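PDB 2NVV: acetyl-CoA hydrolase/transferase family protein from Porphyromonas gingivalis, which probably transfers coenzyme A between acyl-CoA thioesters and acetate, or hydrolyses acetyl-CoA, through a glutamyl-CoA thioester intermediate, and binds zinc. Local coordinates for the interface of chains A and B. Sequence-based numbering; all coordinates share one arbitrary frame. Chains: chain A/B, Acetyl-CoA hydrolase/transferase family protein.

Contact 1: the interface of chains A and B. Residues chain A 368, 410, 476, 479; chain B 472.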
loop_
_atom_site.group_PDB
_atom_site.type_symbol
_atom_site.label_atom_id
_atom_site.label_comp_id
_atom_site.label_asym_id
_atom_site.label_seq_id
_atom_site.Cartn_x
_atom_site.Cartn_y
_atom_site.Cartn_z
ATOM N N SER A 368 -7.422 18.810 9.746
ATOM C CA SER A 368 -8.614 19.312 9.068
ATOM C C SER A 368 -8.539 19.080 7.566
ATOM O O SER A 368 -9.229 19.733 6.791
ATOM C CB SER A 368 -8.802 20.797 9.359
ATOM O OG SER A 368 -9.197 20.988 10.703
ATOM N N ALA A 410 -10.686 13.660 7.063
ATOM C CA ALA A 410 -10.490 14.798 6.174
ATOM C C ALA A 410 -9.341 14.581 5.193
ATOM O O ALA A 410 -9.160 15.360 4.259
ATOM C CB ALA A 410 -10.250 16.058 6.987
ATOM N N PHE A 476 -18.495 15.529 6.946
ATOM C CA PHE A 476 -17.477 16.403 7.527
ATOM C C PHE A 476 -18.028 17.381 8.549
ATOM O O PHE A 476 -17.373 18.367 8.891
ATOM C CB PHE A 476 -16.754 17.179 6.427
ATOM C CG PHE A 476 -15.853 16.324 5.572
ATOM C CD1 PHE A 476 -15.829 16.478 4.186
ATOM C CD2 PHE A 476 -15.024 15.376 6.154
ATOM C CE1 PHE A 476 -14.991 15.697 3.401
ATOM C CE2 PHE A 476 -14.182 14.594 5.372
ATOM C CZ PHE A 476 -14.166 14.754 3.995
ATOM N N HIS A 479 -15.700 18.166 11.589
ATOM C CA HIS A 479 -14.640 19.107 11.251
ATOM C C HIS A 479 -15.216 20.502 11.070
ATOM O O HIS A 479 -14.617 21.500 11.496
ATOM C CB HIS A 479 -13.971 18.680 9.949
ATOM C CG HIS A 479 -13.417 17.294 9.984
ATOM N ND1 HIS A 479 -12.182 17.002 10.520
ATOM C CD2 HIS A 479 -13.917 16.121 9.528
ATOM C CE1 HIS A 479 -11.940 15.709 10.387
ATOM N NE2 HIS A 479 -12.977 15.152 9.787
ATOM N N LEU B 472 -13.743 21.456 2.750
ATOM C CA LEU B 472 -14.685 20.568 3.410
ATOM C C LEU B 472 -16.153 20.974 3.333
ATOM O O LEU B 472 -17.033 20.156 3.602
ATOM C CB LEU B 472 -14.258 20.363 4.873
ATOM C CG LEU B 472 -13.425 19.093 5.143
ATOM C CD1 LEU B 472 -12.307 18.942 4.114
ATOM C CD2 LEU B 472 -12.865 19.147 6.562
#
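A C-terminal loop of chain B, between its helices 453-459 and 477-484, carries B:Leu472 across to chain A, where the leucine packs against a largely apolar surface made by A:Phe476, A:His479, A:Ala410 and the backbone of A:Ser368. The branch carbon CG of B:Leu472 sits over one face of the A:Phe476 ring, 3.9 Å from its centroid and offset toward the rim, and the two side chains cross at about a right angle. From there the methyl groups diverge. CD2 touches A:His479 and A:Ala410, 3.6 Å from CB of A:His479 and 4.1 Å from CB of A:Ala410, and it also meets the carbonyl O of A:Ser368 at 3.7 Å. CD1 turns away from A:His479 and lies farther from that carbonyl. Within chain A, CB of A:Ala410 lies 3.8 Å above the plane of the A:His479 imidazole, toward its rim. In A:His479, CG is anti to the carbonyl carbon (chi1 -57°), a setting that turns a face of the imidazole toward CB of A:Ala410 while CB faces the leucine. A:His479 belongs to helix 477-484 and A:Phe476 immediately precedes it; A:Ala410, directly before the zinc ligand A:His411, packs against this helix through A:His479, and A:Ser368 lies in another loop.

Contact 2: the interface of chains A and B. Residues chain A 183-184, 340, 344; chain B 183-184, 340, 344.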
loop_
_atom_site.group_PDB
_atom_site.type_symbol
_atom_site.label_atom_id
_atom_site.label_comp_id
_atom_site.label_asym_id
_atom_site.label_seq_id
_atom_site.Cartn_x
_atom_site.Cartn_y
_atom_site.Cartn_z
ATOM N N ARG A 183 17.705 -8.901 -7.580
ATOM C CA ARG A 183 17.633 -10.194 -6.913
ATOM C C ARG A 183 16.865 -9.968 -5.605
ATOM O O ARG A 183 16.409 -8.858 -5.330
ATOM C CB ARG A 183 19.036 -10.709 -6.601
ATOM C CG ARG A 183 19.938 -10.833 -7.810
ATOM C CD ARG A 183 19.394 -11.815 -8.814
ATOM N NE ARG A 183 19.361 -13.178 -8.293
ATOM C CZ ARG A 183 18.854 -14.215 -8.960
ATOM N NH1 ARG A 183 18.334 -14.034 -10.170
ATOM N NH2 ARG A 183 18.881 -15.431 -8.427
ATOM N N GLU A 184 16.721 -11.003 -4.791
ATOM C CA GLU A 184 16.001 -10.838 -3.538
ATOM C C GLU A 184 16.876 -10.115 -2.516
ATOM O O GLU A 184 18.096 -10.067 -2.654
ATOM C CB GLU A 184 15.558 -12.206 -2.994
ATOM C CG GLU A 184 16.609 -13.001 -2.217
ATOM C CD GLU A 184 17.755 -13.517 -3.069
ATOM O OE1 GLU A 184 17.610 -13.590 -4.312
ATOM O OE2 GLU A 184 18.802 -13.870 -2.481
ATOM N N GLU A 340 9.072 -6.026 1.043
ATOM C CA GLU A 340 9.516 -7.418 0.927
ATOM C C GLU A 340 9.967 -7.977 2.285
ATOM O O GLU A 340 9.534 -9.054 2.699
ATOM C CB GLU A 340 10.673 -7.508 -0.076
ATOM C CG GLU A 340 11.221 -8.907 -0.315
ATOM C CD GLU A 340 12.381 -8.940 -1.307
ATOM O OE1 GLU A 340 12.310 -8.258 -2.345
ATOM O OE2 GLU A 340 13.363 -9.663 -1.057
ATOM N N ARG A 344 7.787 -10.558 4.684
ATOM C CA ARG A 344 8.426 -11.855 4.875
ATOM C C ARG A 344 8.633 -12.172 6.361
ATOM O O ARG A 344 8.322 -13.281 6.792
ATOM C CB ARG A 344 9.777 -11.904 4.174
ATOM C CG ARG A 344 10.547 -13.209 4.407
ATOM C CD ARG A 344 11.909 -13.155 3.720
ATOM N NE ARG A 344 11.787 -12.786 2.309
ATOM C CZ ARG A 344 12.705 -12.103 1.630
ATOM N NH1 ARG A 344 13.817 -11.711 2.228
ATOM N NH2 ARG A 344 12.502 -11.800 0.353
ATOM N N ARG B 183 11.166 -17.665 3.656
ATOM C CA ARG B 183 12.344 -17.398 2.849
ATOM C C ARG B 183 11.871 -16.502 1.709
ATOM O O ARG B 183 10.697 -16.136 1.656
ATOM C CB ARG B 183 12.912 -18.701 2.280
ATOM C CG ARG B 183 13.265 -19.740 3.317
ATOM C CD ARG B 183 14.360 -19.260 4.246
ATOM N NE ARG B 183 15.625 -19.012 3.557
ATOM C CZ ARG B 183 16.704 -18.508 4.149
ATOM N NH1 ARG B 183 16.676 -18.194 5.440
ATOM N NH2 ARG B 183 17.817 -18.323 3.456
ATOM N N GLU B 184 12.772 -16.144 0.798
ATOM C CA GLU B 184 12.384 -15.290 -0.319
ATOM C C GLU B 184 11.586 -16.087 -1.353
ATOM O O GLU B 184 11.644 -17.317 -1.380
ATOM C CB GLU B 184 13.625 -14.655 -0.969
ATOM C CG GLU B 184 14.370 -15.518 -1.993
ATOM C CD GLU B 184 15.075 -16.719 -1.385
ATOM O OE1 GLU B 184 15.322 -16.728 -0.162
ATOM O OE2 GLU B 184 15.399 -17.657 -2.141
ATOM N N GLU B 340 6.487 -8.278 -3.147
ATOM C CA GLU B 340 7.894 -8.613 -3.292
ATOM C C GLU B 340 8.282 -8.824 -4.761
ATOM O O GLU B 340 9.270 -8.251 -5.237
ATOM C CB GLU B 340 8.203 -9.883 -2.494
ATOM C CG GLU B 340 9.653 -10.322 -2.534
ATOM C CD GLU B 340 9.932 -11.595 -1.739
ATOM O OE1 GLU B 340 9.440 -11.713 -0.590
ATOM O OE2 GLU B 340 10.661 -12.469 -2.266
ATOM N N ARG B 344 10.295 -6.147 -7.187
ATOM C CA ARG B 344 11.590 -6.626 -7.640
ATOM C C ARG B 344 11.708 -6.593 -9.164
ATOM O O ARG B 344 12.720 -6.130 -9.718
ATOM C CB ARG B 344 11.841 -8.048 -7.146
ATOM C CG ARG B 344 13.155 -8.652 -7.642
ATOM C CD ARG B 344 13.303 -10.089 -7.161
ATOM N NE ARG B 344 13.147 -10.192 -5.710
ATOM C CZ ARG B 344 12.658 -11.255 -5.080
ATOM N NH1 ARG B 344 12.273 -12.319 -5.762
ATOM N NH2 ARG B 344 12.539 -11.245 -3.761
#
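A:Glu340 and B:Glu340 face each other across the two-fold axis of the deposited dimer, possibly the biological one, of this acetyl-CoA hydrolase/transferase family protein; their carboxylates are stacked with planes 29° apart. The fit of their CG atoms is too tight to rest anything on. Both come from helix 339-345, and each chain runs straight out from it, CG anti to the backbone N, carrying its carboxylate to the axis. The arginines one helical turn on hold this acidic pair. NH2 of A:Arg344 bonds OE2 of its own A:Glu340 at 2.7 Å, from the anti side and tilted out of the carboxylate plane, and forms a salt bridge to OE1 of B:Glu340 at 3.2 Å. The bonds across the axis are weak, and the guanidinium stands nearly upright on the partner carboxylate, planes 83° apart; B:Arg344 approaches A:Glu340 in much the same way. A bend at chi3 (-52° in A:Arg344) swings each guanidinium inward. The two positive groups probably offset the charge of the close OE2 pair. Next to them, A:Arg344 and B:Glu184 lie side by side, pointing the same way: the guanidinium carbon CZ of A:Arg344 lies 3.7 Å from CA of B:Glu184, a van der Waals contact. A:Glu184 and B:Glu184 meet through CG and CG at 3.4 Å.

Contact 3: the interface of chains A and B. Residues chain A 464-468, 470; chain B 369-370.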
loop_
_atom_site.group_PDB
_atom_site.type_symbol
_atom_site.label_atom_id
_atom_site.label_comp_id
_atom_site.label_asym_id
_atom_site.label_seq_id
_atom_site.Cartn_x
_atom_site.Cartn_y
_atom_site.Cartn_z
ATOM N N VAL A 464 -28.713 6.406 4.571
ATOM C CA VAL A 464 -27.849 6.136 3.428
ATOM C C VAL A 464 -27.858 4.659 3.033
ATOM O O VAL A 464 -27.757 3.769 3.883
ATOM C CB VAL A 464 -26.390 6.590 3.715
ATOM C CG1 VAL A 464 -25.484 6.220 2.542
ATOM C CG2 VAL A 464 -26.354 8.081 3.940
ATOM N N LYS A 465 -27.988 4.398 1.737
ATOM C CA LYS A 465 -27.998 3.032 1.235
ATOM C C LYS A 465 -26.670 2.626 0.605
ATOM O O LYS A 465 -25.993 3.444 -0.033
ATOM C CB LYS A 465 -29.123 2.858 0.215
ATOM C CG LYS A 465 -30.506 2.821 0.853
ATOM C CD LYS A 465 -31.618 2.730 -0.172
ATOM C CE LYS A 465 -32.975 2.660 0.517
ATOM N NZ LYS A 465 -33.211 3.836 1.398
ATOM N N GLY A 466 -26.292 1.364 0.797
ATOM C CA GLY A 466 -25.058 0.885 0.208
ATOM C C GLY A 466 -24.076 0.225 1.152
ATOM O O GLY A 466 -24.272 0.197 2.364
ATOM N N GLN A 467 -23.019 -0.325 0.562
ATOM C CA GLN A 467 -21.940 -0.988 1.289
ATOM C C GLN A 467 -21.368 -0.068 2.377
ATOM O O GLN A 467 -21.177 -0.491 3.514
ATOM C CB GLN A 467 -20.848 -1.379 0.287
ATOM C CG GLN A 467 -19.497 -1.739 0.873
ATOM C CD GLN A 467 -19.462 -3.111 1.523
ATOM O OE1 GLN A 467 -18.407 -3.575 1.943
ATOM N NE2 GLN A 467 -20.614 -3.759 1.612
ATOM N N THR A 468 -21.121 1.191 2.034
ATOM C CA THR A 468 -20.565 2.152 2.988
ATOM C C THR A 468 -21.545 3.306 3.224
ATOM O O THR A 468 -21.823 4.098 2.318
ATOM C CB THR A 468 -19.211 2.707 2.467
ATOM O OG1 THR A 468 -18.315 1.614 2.209
ATOM C CG2 THR A 468 -18.581 3.645 3.484
ATOM N N GLN A 470 -21.723 6.328 4.076
ATOM C CA GLN A 470 -21.205 7.701 4.148
ATOM C C GLN A 470 -22.250 8.672 3.606
ATOM O O GLN A 470 -22.811 8.462 2.529
ATOM C CB GLN A 470 -19.902 7.837 3.352
ATOM C CG GLN A 470 -18.682 7.276 4.055
ATOM C CD GLN A 470 -18.223 8.136 5.219
ATOM O OE1 GLN A 470 -19.005 8.861 5.820
ATOM N NE2 GLN A 470 -16.950 8.042 5.552
ATOM N N GLY B 369 -19.446 6.888 -3.504
ATOM C CA GLY B 369 -18.892 6.574 -2.204
ATOM C C GLY B 369 -19.668 5.610 -1.327
ATOM O O GLY B 369 -19.237 5.331 -0.216
ATOM N N THR B 370 -20.790 5.088 -1.809
ATOM C CA THR B 370 -21.587 4.171 -1.002
ATOM C C THR B 370 -21.866 2.816 -1.647
ATOM O O THR B 370 -21.806 1.776 -0.985
ATOM C CB THR B 370 -22.954 4.807 -0.620
ATOM O OG1 THR B 370 -23.684 5.133 -1.810
ATOM C CG2 THR B 370 -22.746 6.083 0.196
#
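With chi1 of 60°, B:Thr370 holds its hydroxyl OG1 between its own backbone N and carbonyl carbon and sets its methyl CG2 anti to the carbonyl carbon; the two branches thus face different parts of the chain A loop 464-470, which curls round the threonine. On the chain A side, A:Val464 has CG1 anti to its backbone N (chi1 176°), which directs this methyl toward the threonine. CG1 of A:Val464 and CG2 of B:Thr370 meet at 3.6 Å, the two side chains running obliquely past each other. The hydroxyl OG1 of B:Thr370 turns to the backbone carbonyl O of A:Lys465 in a weak hydrogen bond of 3.4 Å. The same CG2 also lies near the carbonyl oxygens of A:Thr468 and A:Gln470, though its approach to A:Thr468 is so short that it is doubtful. B:Gly369, just before the threonine, adds its carbonyl O, 3.8 Å from CB of A:Thr468. The site is a backbone-lined loop clasp between the two chains, gripping B:Thr370 chiefly through main-chain groups. The amide N of A:Gln467 lies close to the carbonyl O of B:Thr370, but its N-H points elsewhere and no hydrogen bond forms. The next amide ties the two backbones together instead: N of A:Thr468 donates to O of B:Thr370 at 3.2 Å, nearly straight at 170° and in the carbonyl plane, on a lone pair.

Contacts 1 and 3 lie about 19 Å apart between the centres of their C-alpha atoms. Contact 1 joins A:Ser368, A:Ala410, A:Phe476 and A:His479 to B:Leu472, while contact 3 joins B:Gly369 and B:Thr370 to A:Val464-A:Gln470, so the two regions swap roles between chains. Contact 2, by helix 339-345 and residues 183-184, lies about 40 Å from contact 1 and 38 Å from contact 3, again between centres. Contacts 1 and 3 recur with the chains exchanged, while contact 2 straddles the axis; the deposited dimer is thus held at widely spaced points. The centre of contact 2 is about 19 Å from A:Glu284, the predicted catalytic glutamate.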